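PDB 3NV9: malic enzyme from Entamoeba histolytica, which probably catalyses the oxidative decarboxylation of malate to pyruvate with NAD or NADP as the electron acceptor. Local coordinates for residues A[371-376]-A[423-428]. Residues are numbered along the deposited sequence; the frame is centred on the assembly and turned at random.
Sequences LIVRAR and MQAIKD. With SO4 (sulfate ion), chain I.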
ATOM      1  N   LEU A 371       2.734  17.482   1.139  1.00 22.91           N
ATOM      2  CA  LEU A 371       1.609  16.826   1.767  1.00 23.22           C
ATOM      3  C   LEU A 371       0.968  17.723   2.856  1.00 24.60           C
ATOM      4  O   LEU A 371      -0.289  17.788   2.990  1.00 24.45           O
ATOM      5  CB  LEU A 371       2.012  15.471   2.347  1.00 22.38           C
ATOM      6  CG  LEU A 371       2.206  14.272   1.391  1.00 23.29           C
ATOM      7  CD1 LEU A 371       2.660  13.060   2.172  1.00 16.97           C
ATOM      8  CD2 LEU A 371       0.865  13.946   0.607  1.00 21.25           C
ATOM      9  N   ILE A 372       1.814  18.425   3.618  1.00 24.45           N
ATOM     10  CA  ILE A 372       1.325  19.183   4.778  1.00 25.11           C
ATOM     11  C   ILE A 372       0.388  20.341   4.373  1.00 25.57           C
ATOM     12  O   ILE A 372      -0.681  20.506   4.919  1.00 26.41           O
ATOM     13  CB  ILE A 372       2.514  19.646   5.656  1.00 24.21           C
ATOM     14  CG1 ILE A 372       2.906  18.511   6.654  1.00 23.29           C
ATOM     15  CG2 ILE A 372       2.149  20.910   6.354  1.00 26.82           C
ATOM     16  CD1 ILE A 372       4.324  18.578   7.202  1.00 21.24           C
ATOM     17  N   VAL A 373       0.792  21.099   3.372  1.00 27.44           N
ATOM     18  CA  VAL A 373       0.033  22.247   2.878  1.00 27.98           C
ATOM     19  C   VAL A 373      -0.768  21.874   1.606  1.00 28.62           C
ATOM     20  O   VAL A 373      -1.267  22.762   0.897  1.00 28.78           O
ATOM     21  CB  VAL A 373       0.982  23.431   2.531  1.00 28.05           C
ATOM     22  CG1 VAL A 373       1.636  23.984   3.783  1.00 25.46           C
ATOM     23  CG2 VAL A 373       2.043  22.965   1.507  1.00 26.59           C
ATOM     24  N   ARG A 374      -0.849  20.577   1.298  1.00 27.84           N
ATOM     25  CA  ARG A 374      -1.666  20.134   0.171  1.00 27.46           C
ATOM     26  C   ARG A 374      -1.317  20.876  -1.151  1.00 26.98           C
ATOM     27  O   ARG A 374      -2.184  21.385  -1.823  1.00 24.58           O
ATOM     28  CB  ARG A 374      -3.169  20.248   0.517  1.00 27.05           C
ATOM     29  CG  ARG A 374      -3.600  19.307   1.661  1.00 27.51           C
ATOM     30  CD  ARG A 374      -5.108  19.103   1.691  1.00 32.21           C
ATOM     31  NE  ARG A 374      -5.590  18.849   0.321  1.00 35.10           N
ATOM     32  CZ  ARG A 374      -6.725  19.299  -0.201  1.00 32.99           C
ATOM     33  NH1 ARG A 374      -7.556  20.054   0.518  1.00 30.80           N
ATOM     34  NH2 ARG A 374      -7.000  19.003  -1.467  1.00 33.24           N
ATOM     35  N   ALA A 375      -0.043  20.901  -1.516  1.00 26.86           N
ATOM     36  CA  ALA A 375       0.313  21.449  -2.799  1.00 29.47           C
ATOM     37  C   ALA A 375      -0.296  20.614  -3.899  1.00 30.63           C
ATOM     38  O   ALA A 375      -0.343  19.357  -3.838  1.00 30.94           O
ATOM     39  CB  ALA A 375       1.813  21.547  -2.997  1.00 28.53           C
ATOM     40  N   ARG A 376      -0.743  21.334  -4.910  1.00 31.53           N
ATOM     41  CA  ARG A 376      -1.395  20.755  -6.085  1.00 32.23           C
ATOM     42  C   ARG A 376      -0.372  20.130  -7.002  1.00 31.69           C
ATOM     43  O   ARG A 376      -0.652  19.110  -7.615  1.00 33.83           O
ATOM     44  CB  ARG A 376      -2.171  21.841  -6.852  1.00 31.84           C
ATOM     45  CG  ARG A 376      -3.395  22.404  -6.106  1.00 31.96           C
ATOM     46  CD  ARG A 376      -3.970  23.547  -6.991  1.00 36.80           C
ATOM     47  NE  ARG A 376      -4.805  24.480  -6.267  1.00 37.45           N
ATOM     48  CZ  ARG A 376      -6.108  24.298  -6.044  1.00 42.30           C
ATOM     49  NH1 ARG A 376      -6.723  23.190  -6.477  1.00 38.05           N
ATOM     50  NH2 ARG A 376      -6.808  25.230  -5.379  1.00 43.00           N
ATOM     51  N   MET A 423       6.641  26.649   2.206  1.00 27.24           N
ATOM     52  CA  MET A 423       6.499  28.084   2.183  1.00 27.62           C
ATOM     53  C   MET A 423       6.530  28.500   0.719  1.00 27.88           C
ATOM     54  O   MET A 423       5.715  29.319   0.271  1.00 27.59           O
ATOM     55  CB  MET A 423       7.657  28.749   2.958  1.00 26.27           C
ATOM     56  CG  MET A 423       7.574  28.599   4.473  1.00 28.04           C
ATOM     57  SD  MET A 423       6.025  29.157   5.228  1.00 27.29           S
ATOM     58  CE  MET A 423       4.981  27.693   5.359  1.00 23.55           C
ATOM     59  N   GLN A 424       7.508  27.929   0.016  1.00 28.32           N
ATOM     60  CA  GLN A 424       7.638  28.042  -1.427  1.00 29.54           C
ATOM     61  C   GLN A 424       6.350  27.617  -2.132  1.00 28.95           C
ATOM     62  O   GLN A 424       5.908  28.315  -3.032  1.00 27.88           O
ATOM     63  CB  GLN A 424       8.863  27.291  -1.955  1.00 29.60           C
ATOM     64  CG  GLN A 424       9.248  27.701  -3.355  1.00 33.55           C
ATOM     65  CD  GLN A 424       9.757  29.164  -3.449  1.00 38.07           C
ATOM     66  OE1 GLN A 424      10.815  29.529  -2.925  1.00 38.04           O
ATOM     67  NE2 GLN A 424       9.001  29.980  -4.146  1.00 39.21           N
ATOM     68  N   ALA A 425       5.704  26.529  -1.688  1.00 29.09           N
ATOM     69  CA  ALA A 425       4.428  26.117  -2.362  1.00 28.96           C
ATOM     70  C   ALA A 425       3.382  27.231  -2.211  1.00 29.13           C
ATOM     71  O   ALA A 425       2.771  27.653  -3.187  1.00 28.00           O
ATOM     72  CB  ALA A 425       3.908  24.768  -1.844  1.00 27.56           C
ATOM     73  N   ILE A 426       3.195  27.713  -0.977  1.00 30.06           N
ATOM     74  CA  ILE A 426       2.378  28.927  -0.735  1.00 30.51           C
ATOM     75  C   ILE A 426       2.801  30.112  -1.621  1.00 31.29           C
ATOM     76  O   ILE A 426       1.957  30.717  -2.280  1.00 32.28           O
ATOM     77  CB  ILE A 426       2.397  29.358   0.762  1.00 31.16           C
ATOM     78  CG1 ILE A 426       1.859  28.206   1.628  1.00 27.96           C
ATOM     79  CG2 ILE A 426       1.606  30.698   0.954  1.00 29.98           C
ATOM     80  CD1 ILE A 426       2.019  28.424   3.083  1.00 27.22           C
ATOM     81  N   LYS A 427       4.092  30.437  -1.656  1.00 31.38           N
ATOM     82  CA  LYS A 427       4.527  31.519  -2.515  1.00 31.97           C
ATOM     83  C   LYS A 427       4.249  31.277  -4.034  1.00 33.10           C
ATOM     84  O   LYS A 427       3.950  32.220  -4.783  1.00 33.56           O
ATOM     85  CB  LYS A 427       5.987  31.833  -2.272  1.00 31.32           C
ATOM     86  CG  LYS A 427       6.561  32.854  -3.248  1.00 34.47           C
ATOM     87  CD  LYS A 427       8.078  33.081  -3.038  1.00 38.56           C
ATOM     88  CE  LYS A 427       8.675  33.752  -4.275  1.00 41.27           C
ATOM     89  NZ  LYS A 427       9.800  34.648  -3.871  1.00 39.90           N
ATOM     90  N   ASP A 428       4.384  30.033  -4.490  1.00 32.98           N
ATOM     91  CA  ASP A 428       4.101  29.694  -5.869  1.00 32.93           C
ATOM     92  C   ASP A 428       2.573  29.696  -6.187  1.00 32.80           C
ATOM     93  O   ASP A 428       2.176  29.732  -7.363  1.00 33.47           O
ATOM     94  CB  ASP A 428       4.733  28.346  -6.197  1.00 32.38           C
ATOM     95  CG  ASP A 428       6.264  28.392  -6.235  1.00 35.38           C
ATOM     96  OD1 ASP A 428       6.888  29.482  -6.462  1.00 36.06           O
ATOM     97  OD2 ASP A 428       6.866  27.308  -6.055  1.00 34.78           O
TER
HETATM   98  S   SO4 I 494      -9.210  22.431  -4.602  1.00105.59           S
HETATM   99  O1  SO4 I 494      -8.391  23.526  -4.073  1.00105.28           O
HETATM  100  O2  SO4 I 494     -10.416  22.356  -3.778  1.00105.00           O
HETATM  101  O3  SO4 I 494      -9.556  22.691  -5.999  1.00105.02           O
HETATM  102  O4  SO4 I 494      -8.503  21.154  -4.550  1.00104.32           O
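The R376 guanidinium meets a sulfate ion, probably from the crystallisation liquor, at its edge: O3 lies in the guanidinium plane, 2.9 Å from NH1 and almost straight on the N-H. O1 sits obliquely, 2.7 Å from NH2 in a weak, bent bond (119°). R374 NH2 stays 4.0 Å from sulfate O4, oblique to its own guanidinium. The chain of R376 runs extended from CG to NE, which carries the charged group away from helix 413-428; R432 NH1 is a further donor to the same ion. Across the two segments everything is aliphatic. A425 CB, on the last turns of helix 413-428, lies 4.0 Å from A375 CB, and CG2 of V373 approaches A425 CB at 4.2 Å. M382 of helix 380-396 packs on both alanines, and V430 also touches A425. Helix 363-372 closes in a Schellman motif with R374, at positive phi, as its C-prime residue; V373 is the first residue past the helix, and the turn at R374 leads on to A375. Q424 NE2 reaches D428 OD1 at 3.2 Å, above the carboxylate plane by 50°; N381 ND2 and T379 OG1 also bond this carboxylate. Within the NAD-binding domain the contact joins the loop leaving helix 363-372 to helix 413-428 through buried methyl groups, so it relies on close packing rather than directional bonds.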